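Side-chain contacts in RNA-dependent RNA Polymerase (Bombyx mori cytoplasmic polyhedrosis virus, PDB 6TZ0), which catalyses RNA-templated synthesis of RNA, serving both transcription and replication of the double-stranded viral genome: residues Phe43-Ser48 / Asp179-Tyr184; Cys150-Ser155 / Thr209-Gly214; Leu173-Gly178 / Ser201-Phe206. One frame throughout, in Å; residues are numbered along the deposited sequence.

Interaction 1: Phe43-Ser48 / Asp179-Tyr184; sequences FLFNNS and DEFPFY
L44, in the last turn of helix 37-44, is the first residue of 43-48 to meet 179-184: its CD1 methyl lies near the plane of the F181 ring, at the edge, 4.0 Å from F181 CE1. The side chains cross at about a right angle, and CD1 is the branch that touches. F45, where the chain leaves the helix, makes the closer contact. Its CG lies beside the backbone N (chi1 -54°), which carries the ring toward 179-184 and brings F45 CE2 to 3.6 Å from F181 CE1. The phenylalanine planes are inclined at 60° with centroids 6.0 Å apart, an oblique pair that is neither a stack nor a T. Around the F45 ring, F181 CD1 comes in at the edge, in plane, while CB of its own neighbour L44 covers one face, offset toward the rim. No hydrogen bond joins the segments; the contact is apolar and buried. F181 also stacks on W146, meets H41 edge-to-face and lies close to R37; R37 and Y184, the latter in 179-184, are both ATP-binding residues. The cluster thus packs the end of helix 37-44 between helices 145-160 and 166-175, beside the approach to strand 183-186 of the two-stranded hairpin.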
loop_
_atom_site.group_PDB
_atom_site.type_symbol
_atom_site.label_atom_id
_atom_site.label_comp_id
_atom_site.label_asym_id
_atom_site.label_seq_id
_atom_site.Cartn_x
_atom_site.Cartn_y
_atom_site.Cartn_z
ATOM N N PHE A 43 30.228 32.595 -5.396
ATOM C CA PHE A 43 30.562 31.877 -4.173
ATOM C C PHE A 43 31.012 30.455 -4.469
ATOM O O PHE A 43 31.982 29.970 -3.878
ATOM C CB PHE A 43 29.355 31.871 -3.240
ATOM C CG PHE A 43 29.586 31.156 -1.945
ATOM C CD1 PHE A 43 30.350 31.736 -0.950
ATOM C CD2 PHE A 43 29.021 29.912 -1.712
ATOM C CE1 PHE A 43 30.561 31.087 0.245
ATOM C CE2 PHE A 43 29.230 29.256 -0.516
ATOM C CZ PHE A 43 30.001 29.845 0.461
ATOM N N LEU A 44 30.320 29.770 -5.376
ATOM C CA LEU A 44 30.672 28.388 -5.657
ATOM C C LEU A 44 31.899 28.262 -6.542
ATOM O O LEU A 44 32.547 27.213 -6.528
ATOM C CB LEU A 44 29.491 27.664 -6.308
ATOM C CG LEU A 44 28.254 27.449 -5.434
ATOM C CD1 LEU A 44 27.120 26.882 -6.251
ATOM C CD2 LEU A 44 28.572 26.526 -4.280
ATOM N N PHE A 45 32.244 29.298 -7.301
ATOM C CA PHE A 45 33.306 29.216 -8.297
ATOM C C PHE A 45 34.223 30.422 -8.203
ATOM O O PHE A 45 34.515 31.090 -9.196
ATOM C CB PHE A 45 32.733 29.104 -9.700
ATOM C CG PHE A 45 31.759 27.986 -9.857
ATOM C CD1 PHE A 45 32.175 26.673 -9.769
ATOM C CD2 PHE A 45 30.427 28.250 -10.118
ATOM C CE1 PHE A 45 31.279 25.643 -9.910
ATOM C CE2 PHE A 45 29.525 27.223 -10.266
ATOM C CZ PHE A 45 29.951 25.919 -10.164
ATOM N N ASN A 46 34.674 30.728 -6.993
ATOM C CA ASN A 46 35.643 31.794 -6.796
ATOM C C ASN A 46 36.994 31.386 -7.379
ATOM O O ASN A 46 37.305 30.201 -7.521
ATOM C CB ASN A 46 35.774 32.112 -5.307
ATOM C CG ASN A 46 36.498 33.417 -5.039
ATOM O OD1 ASN A 46 36.881 34.134 -5.963
ATOM N ND2 ASN A 46 36.699 33.726 -3.764
ATOM N N ASN A 47 37.796 32.390 -7.735
ATOM C CA ASN A 47 39.077 32.124 -8.379
ATOM C C ASN A 47 40.153 31.792 -7.350
ATOM O O ASN A 47 41.136 31.112 -7.666
ATOM C CB ASN A 47 39.479 33.335 -9.220
ATOM C CG ASN A 47 40.538 33.014 -10.251
ATOM O OD1 ASN A 47 40.953 31.868 -10.407
ATOM N ND2 ASN A 47 40.988 34.038 -10.964
ATOM N N SER A 48 39.972 32.241 -6.107
ATOM C CA SER A 48 41.007 32.127 -5.086
ATOM C C SER A 48 41.194 30.710 -4.559
ATOM O O SER A 48 42.187 30.456 -3.868
ATOM C CB SER A 48 40.686 33.068 -3.923
ATOM O OG SER A 48 39.486 32.686 -3.276
ATOM N N ASP A 179 30.966 31.144 -17.485
ATOM C CA ASP A 179 30.611 32.165 -16.508
ATOM C C ASP A 179 29.157 32.086 -16.069
ATOM O O ASP A 179 28.659 33.024 -15.439
ATOM C CB ASP A 179 30.916 33.560 -17.057
ATOM C CG ASP A 179 32.398 33.879 -17.042
ATOM O OD1 ASP A 179 33.105 33.367 -16.151
ATOM O OD2 ASP A 179 32.861 34.640 -17.915
ATOM N N GLU A 180 28.464 30.999 -16.387
ATOM C CA GLU A 180 27.155 30.702 -15.828
ATOM C C GLU A 180 27.124 29.239 -15.406
ATOM O O GLU A 180 28.067 28.481 -15.647
ATOM C CB GLU A 180 26.026 31.002 -16.819
ATOM C CG GLU A 180 25.798 32.475 -17.081
ATOM C CD GLU A 180 24.621 32.718 -17.995
ATOM O OE1 GLU A 180 24.063 31.730 -18.514
ATOM O OE2 GLU A 180 24.253 33.895 -18.191
ATOM N N PHE A 181 26.033 28.846 -14.759
ATOM C CA PHE A 181 25.860 27.454 -14.393
ATOM C C PHE A 181 25.596 26.625 -15.649
ATOM O O PHE A 181 25.002 27.120 -16.608
ATOM C CB PHE A 181 24.708 27.297 -13.403
ATOM C CG PHE A 181 24.951 27.951 -12.070
ATOM C CD1 PHE A 181 25.840 27.403 -11.163
ATOM C CD2 PHE A 181 24.245 29.083 -11.705
ATOM C CE1 PHE A 181 26.049 27.992 -9.929
ATOM C CE2 PHE A 181 24.448 29.674 -10.474
ATOM C CZ PHE A 181 25.351 29.127 -9.586
ATOM N N PRO A 182 26.048 25.364 -15.679
ATOM C CA PRO A 182 25.875 24.549 -16.896
ATOM C C PRO A 182 24.436 24.170 -17.191
ATOM O O PRO A 182 24.146 23.734 -18.311
ATOM C CB PRO A 182 26.714 23.299 -16.603
ATOM C CG PRO A 182 27.661 23.713 -15.545
ATOM C CD PRO A 182 26.919 24.693 -14.703
ATOM N N PHE A 183 23.537 24.324 -16.229
ATOM C CA PHE A 183 22.130 24.003 -16.387
ATOM C C PHE A 183 21.362 24.771 -15.325
ATOM O O PHE A 183 21.951 25.373 -14.424
ATOM C CB PHE A 183 21.880 22.490 -16.290
ATOM C CG PHE A 183 22.489 21.850 -15.072
ATOM C CD1 PHE A 183 21.813 21.819 -13.864
ATOM C CD2 PHE A 183 23.745 21.279 -15.139
ATOM C CE1 PHE A 183 22.382 21.249 -12.756
ATOM C CE2 PHE A 183 24.313 20.706 -14.027
ATOM C CZ PHE A 183 23.633 20.695 -12.838
ATOM N N TYR A 184 20.041 24.730 -15.433
ATOM C CA TYR A 184 19.164 25.301 -14.420
ATOM C C TYR A 184 17.801 24.650 -14.571
ATOM O O TYR A 184 17.513 23.993 -15.572
ATOM C CB TYR A 184 19.074 26.829 -14.537
ATOM C CG TYR A 184 18.434 27.342 -15.807
ATOM C CD1 TYR A 184 19.176 27.487 -16.975
ATOM C CD2 TYR A 184 17.102 27.729 -15.825
ATOM C CE1 TYR A 184 18.602 27.960 -18.127
ATOM C CE2 TYR A 184 16.517 28.206 -16.974
ATOM C CZ TYR A 184 17.272 28.321 -18.122
ATOM O OH TYR A 184 16.691 28.802 -19.271
#

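Interaction 2: Cys150-Ser155 / Thr209-Gly214; sequences CAVIAS and TCCQVG
Segments 150-155 and 209-214, each within a longer helix, run in nearly the same direction, their axes 9.4 Å apart at closest approach and inclined by 30°, with the CA atoms of V152 and C211 the nearest pair at 6.0 Å. V152 carries the contact from its side. Its CA-CB bond is aimed at the other helix, and the two methyls share the work: CG1, anti to the backbone N (chi1 175°), rests on the main chain at G214, 3.7 Å from G214 CA, whereas CG2 turns to C211, where it lies 3.9 Å from C211 SG. The valine fork thus straddles the surface of the partner helix, one prong over the glycine, where no side chain intervenes, and the other against C211 CA, CB and SG. The carbonyl of C210 lies at the margin of the contact, its O 4.3 Å from V152 CG1. This is close packing between two helices of the polymerase's N-terminal region: 145-160, which also bears the ATP-binding residue R147, and 206-218. Next to the interface, S155 OG donates to V152 O at 2.6 Å, and the donor approaches the carbonyl tilted 29° from its plane. That bond satisfies a buried hydroxyl within helix 145-160; no hydrogen bond crosses between the segments. V152 further touches W742, and S155 packs on L780 and F783 of helix 774-786. On the partner helix, C210 and V213 face M231 of helix 224-237, T209 packs on F234 of that same helix, and Q212 reaches D737.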
loop_
_atom_site.group_PDB
_atom_site.type_symbol
_atom_site.label_atom_id
_atom_site.label_comp_id
_atom_site.label_asym_id
_atom_site.label_seq_id
_atom_site.Cartn_x
_atom_site.Cartn_y
_atom_site.Cartn_z
ATOM N N CYS A 150 24.821 25.642 -2.262
ATOM C CA CYS A 150 25.338 26.808 -1.549
ATOM C C CYS A 150 25.173 26.665 -0.045
ATOM O O CYS A 150 26.050 27.081 0.717
ATOM C CB CYS A 150 24.653 28.090 -2.026
ATOM S SG CYS A 150 25.177 28.707 -3.627
ATOM N N ALA A 151 24.068 26.058 0.401
ATOM C CA ALA A 151 23.863 25.834 1.831
ATOM C C ALA A 151 24.884 24.855 2.396
ATOM O O ALA A 151 25.454 25.101 3.471
ATOM C CB ALA A 151 22.444 25.338 2.085
ATOM N N VAL A 152 25.156 23.768 1.666
ATOM C CA VAL A 152 26.135 22.777 2.122
ATOM C C VAL A 152 27.541 23.379 2.173
ATOM O O VAL A 152 28.266 23.227 3.170
ATOM C CB VAL A 152 26.091 21.526 1.226
ATOM C CG1 VAL A 152 27.177 20.552 1.607
ATOM C CG2 VAL A 152 24.759 20.851 1.349
ATOM N N ILE A 153 27.928 24.103 1.119
ATOM C CA ILE A 153 29.270 24.682 1.052
ATOM C C ILE A 153 29.441 25.800 2.082
ATOM O O ILE A 153 30.503 25.923 2.706
ATOM C CB ILE A 153 29.559 25.152 -0.388
ATOM C CG1 ILE A 153 29.602 23.955 -1.340
ATOM C CG2 ILE A 153 30.846 25.924 -0.487
ATOM C CD1 ILE A 153 30.662 22.945 -1.012
ATOM N N ALA A 154 28.383 26.584 2.325
ATOM C CA ALA A 154 28.426 27.630 3.345
ATOM C C ALA A 154 28.582 27.051 4.743
ATOM O O ALA A 154 29.346 27.584 5.561
ATOM C CB ALA A 154 27.159 28.471 3.274
ATOM N N SER A 155 27.872 25.953 5.027
ATOM C CA SER A 155 28.000 25.303 6.327
ATOM C C SER A 155 29.400 24.743 6.535
ATOM O O SER A 155 29.978 24.896 7.620
ATOM C CB SER A 155 26.961 24.196 6.459
ATOM O OG SER A 155 27.254 23.155 5.552
ATOM N N THR A 209 24.568 14.619 -5.080
ATOM C CA THR A 209 25.611 13.744 -4.546
ATOM C C THR A 209 26.614 14.523 -3.698
ATOM O O THR A 209 26.993 14.076 -2.607
ATOM C CB THR A 209 26.320 13.030 -5.694
ATOM O OG1 THR A 209 25.354 12.332 -6.486
ATOM C CG2 THR A 209 27.331 12.036 -5.170
ATOM N N CYS A 210 27.048 15.694 -4.180
ATOM C CA CYS A 210 27.916 16.566 -3.398
ATOM C C CYS A 210 27.224 17.087 -2.147
ATOM O O CYS A 210 27.877 17.237 -1.107
ATOM C CB CYS A 210 28.401 17.739 -4.251
ATOM S SG CYS A 210 29.575 17.323 -5.549
ATOM N N CYS A 211 25.914 17.349 -2.222
ATOM C CA CYS A 211 25.164 17.741 -1.029
ATOM C C CYS A 211 25.139 16.626 0.011
ATOM O O CYS A 211 25.284 16.885 1.212
ATOM C CB CYS A 211 23.740 18.150 -1.399
ATOM S SG CYS A 211 23.580 19.728 -2.239
ATOM N N GLN A 212 25.009 15.374 -0.430
ATOM C CA GLN A 212 25.004 14.264 0.518
ATOM C C GLN A 212 26.389 14.019 1.113
ATOM O O GLN A 212 26.509 13.695 2.300
ATOM C CB GLN A 212 24.484 12.998 -0.155
ATOM C CG GLN A 212 24.288 11.850 0.806
ATOM C CD GLN A 212 23.201 12.135 1.816
ATOM O OE1 GLN A 212 22.152 12.678 1.478
ATOM N NE2 GLN A 212 23.448 11.777 3.067
ATOM N N VAL A 213 27.445 14.174 0.313
ATOM C CA VAL A 213 28.793 13.977 0.842
ATOM C C VAL A 213 29.149 15.087 1.827
ATOM O O VAL A 213 29.761 14.836 2.875
ATOM C CB VAL A 213 29.804 13.855 -0.315
ATOM C CG1 VAL A 213 31.228 13.831 0.187
ATOM C CG2 VAL A 213 29.543 12.580 -1.074
ATOM N N GLY A 214 28.700 16.313 1.558
ATOM C CA GLY A 214 28.889 17.379 2.525
ATOM C C GLY A 214 28.067 17.204 3.785
ATOM O O GLY A 214 28.508 17.587 4.874
#

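Interaction 3: Leu173-Gly178 / Ser201-Phe206; sequences LLFHKG and SILPTF
Beside L203, which packs against F175, the carbonyl oxygen of I202 is gripped twice by T205: OG1 donates at 2.6 Å, in the carbonyl plane and with a C=O...donor angle of 156°, and the backbone N adds a longer bond. These two bonds draw the turn 202-205 together behind the leucine. F175 is the main partner from the other side. Its ring reaches 201-206 because CG sits beside the backbone N (chi1 -53°), and it touches at two places. F175 CD1 comes 3.6 Å from L203 CD1, the methyl approaching obliquely, and the L203 carbonyl oxygen lies at the edge, in plane, near F175 CE1. F175 CZ meets F206, with F206 C at the ring edge near its plane and F206 CB 3.8 Å away; the two side chains cross at about a right angle. L174 adds its backbone oxygen, 3.9 Å from L203 CD1, and its CB covers one face of the F175 ring near the rim. The same F175 ring touches V207 and C210, and L203 also packs on F183 of strand 183-186. The contact is mainly apolar packing, with two backbone carbonyls at its border; it joins the end of helix 166-175 to the turn that begins helix 206-218, with the hairpin 183-186/191-194 between them in sequence, in the N-terminal region of this reovirus-family polymerase.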
loop_
_atom_site.group_PDB
_atom_site.type_symbol
_atom_site.label_atom_id
_atom_site.label_comp_id
_atom_site.label_asym_id
_atom_site.label_seq_id
_atom_site.Cartn_x
_atom_site.Cartn_y
_atom_site.Cartn_z
ATOM N N LEU A 173 35.713 21.311 -10.460
ATOM C CA LEU A 173 36.049 20.462 -11.591
ATOM C C LEU A 173 34.832 19.828 -12.243
ATOM O O LEU A 173 34.929 19.392 -13.393
ATOM C CB LEU A 173 37.018 19.366 -11.167
ATOM C CG LEU A 173 38.463 19.731 -10.872
ATOM C CD1 LEU A 173 39.185 18.519 -10.326
ATOM C CD2 LEU A 173 39.131 20.232 -12.132
ATOM N N LEU A 174 33.697 19.754 -11.553
ATOM C CA LEU A 174 32.516 19.168 -12.173
ATOM C C LEU A 174 31.531 20.190 -12.718
ATOM O O LEU A 174 30.804 19.876 -13.663
ATOM C CB LEU A 174 31.785 18.255 -11.180
ATOM C CG LEU A 174 32.467 16.944 -10.781
ATOM C CD1 LEU A 174 31.714 16.271 -9.655
ATOM C CD2 LEU A 174 32.580 16.013 -11.971
ATOM N N PHE A 175 31.477 21.407 -12.172
ATOM C CA PHE A 175 30.377 22.298 -12.501
ATOM C C PHE A 175 30.791 23.680 -12.984
ATOM O O PHE A 175 29.912 24.501 -13.258
ATOM C CB PHE A 175 29.450 22.461 -11.286
ATOM C CG PHE A 175 28.977 21.163 -10.717
ATOM C CD1 PHE A 175 28.034 20.403 -11.380
ATOM C CD2 PHE A 175 29.468 20.710 -9.504
ATOM C CE1 PHE A 175 27.603 19.201 -10.856
ATOM C CE2 PHE A 175 29.039 19.512 -8.974
ATOM C CZ PHE A 175 28.106 18.759 -9.651
ATOM N N HIS A 176 32.085 23.977 -13.091
ATOM C CA HIS A 176 32.516 25.288 -13.578
ATOM C C HIS A 176 32.774 25.171 -15.072
ATOM O O HIS A 176 33.852 24.773 -15.514
ATOM C CB HIS A 176 33.744 25.781 -12.830
ATOM C CG HIS A 176 34.165 27.164 -13.208
ATOM N ND1 HIS A 176 33.421 28.280 -12.895
ATOM C CD2 HIS A 176 35.264 27.618 -13.853
ATOM C CE1 HIS A 176 34.035 29.360 -13.341
ATOM N NE2 HIS A 176 35.157 28.986 -13.926
ATOM N N LYS A 177 31.758 25.508 -15.862
ATOM C CA LYS A 177 31.827 25.479 -17.322
ATOM C C LYS A 177 31.375 26.859 -17.793
ATOM O O LYS A 177 30.195 27.065 -18.084
ATOM C CB LYS A 177 30.955 24.368 -17.912
ATOM C CG LYS A 177 31.625 23.010 -18.108
ATOM C CD LYS A 177 31.888 22.285 -16.800
ATOM C CE LYS A 177 32.707 21.034 -17.011
ATOM N NZ LYS A 177 32.009 20.075 -17.899
ATOM N N GLY A 178 32.307 27.800 -17.864
ATOM C CA GLY A 178 31.988 29.137 -18.324
ATOM C C GLY A 178 31.751 30.110 -17.186
ATOM O O GLY A 178 32.256 29.950 -16.072
ATOM N N SER A 201 25.140 13.763 -19.163
ATOM C CA SER A 201 23.703 13.643 -18.943
ATOM C C SER A 201 23.375 13.406 -17.475
ATOM O O SER A 201 22.388 13.938 -16.960
ATOM C CB SER A 201 23.149 12.515 -19.801
ATOM O OG SER A 201 23.745 11.287 -19.434
ATOM N N ILE A 202 24.197 12.610 -16.782
ATOM C CA ILE A 202 23.972 12.302 -15.369
ATOM C C ILE A 202 24.510 13.393 -14.457
ATOM O O ILE A 202 24.374 13.307 -13.230
ATOM C CB ILE A 202 24.592 10.911 -15.119
ATOM C CG1 ILE A 202 24.032 10.244 -13.857
ATOM C CG2 ILE A 202 26.101 11.029 -15.042
ATOM C CD1 ILE A 202 22.541 10.035 -13.874
ATOM N N LEU A 203 25.078 14.445 -15.031
ATOM C CA LEU A 203 25.733 15.489 -14.249
ATOM C C LEU A 203 24.823 16.316 -13.328
ATOM O O LEU A 203 25.326 16.766 -12.285
ATOM C CB LEU A 203 26.523 16.366 -15.232
ATOM C CG LEU A 203 27.664 17.304 -14.839
ATOM C CD1 LEU A 203 27.184 18.660 -14.419
ATOM C CD2 LEU A 203 28.503 16.674 -13.743
ATOM N N PRO A 204 23.527 16.565 -13.610
ATOM C CA PRO A 204 22.715 17.253 -12.581
ATOM C C PRO A 204 22.389 16.448 -11.328
ATOM O O PRO A 204 21.818 17.016 -10.391
ATOM C CB PRO A 204 21.441 17.634 -13.343
ATOM C CG PRO A 204 21.872 17.786 -14.701
ATOM C CD PRO A 204 22.886 16.731 -14.932
ATOM N N THR A 205 22.705 15.153 -11.270
ATOM C CA THR A 205 22.496 14.419 -10.025
ATOM C C THR A 205 23.682 14.583 -9.084
ATOM O O THR A 205 23.579 14.320 -7.878
ATOM C CB THR A 205 22.250 12.941 -10.310
ATOM O OG1 THR A 205 23.386 12.392 -10.985
ATOM C CG2 THR A 205 21.022 12.766 -11.174
ATOM N N PHE A 206 24.819 15.030 -9.609
ATOM C CA PHE A 206 26.000 15.139 -8.768
ATOM C C PHE A 206 25.991 16.370 -7.893
ATOM O O PHE A 206 26.768 16.430 -6.940
ATOM C CB PHE A 206 27.253 15.094 -9.613
ATOM C CG PHE A 206 27.552 13.742 -10.085
ATOM C CD1 PHE A 206 28.148 12.833 -9.232
ATOM C CD2 PHE A 206 27.183 13.343 -11.347
ATOM C CE1 PHE A 206 28.397 11.563 -9.643
ATOM C CE2 PHE A 206 27.434 12.073 -11.763
ATOM C CZ PHE A 206 28.040 11.187 -10.906
#

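All three contacts are buried, largely apolar and without a hydrogen bond between their segments, yet they join different kinds of element. Interaction 2 pairs two regular helices through a valine, a cysteine and a glycine backbone and lies nearest the centre of the chain; interactions 1 and 3 use phenylalanines where helices end and turns begin. Interaction 1 is the farthest out, with exposed polar residues at its fringes and ATP-binding residues close by. The three sites touch: L44 CD1 meets C150 SG between interactions 1 and 2, P182 packs on F175 between 1 and 3, and interactions 2 and 3 also touch. Helix 206-218 serves both of these last two.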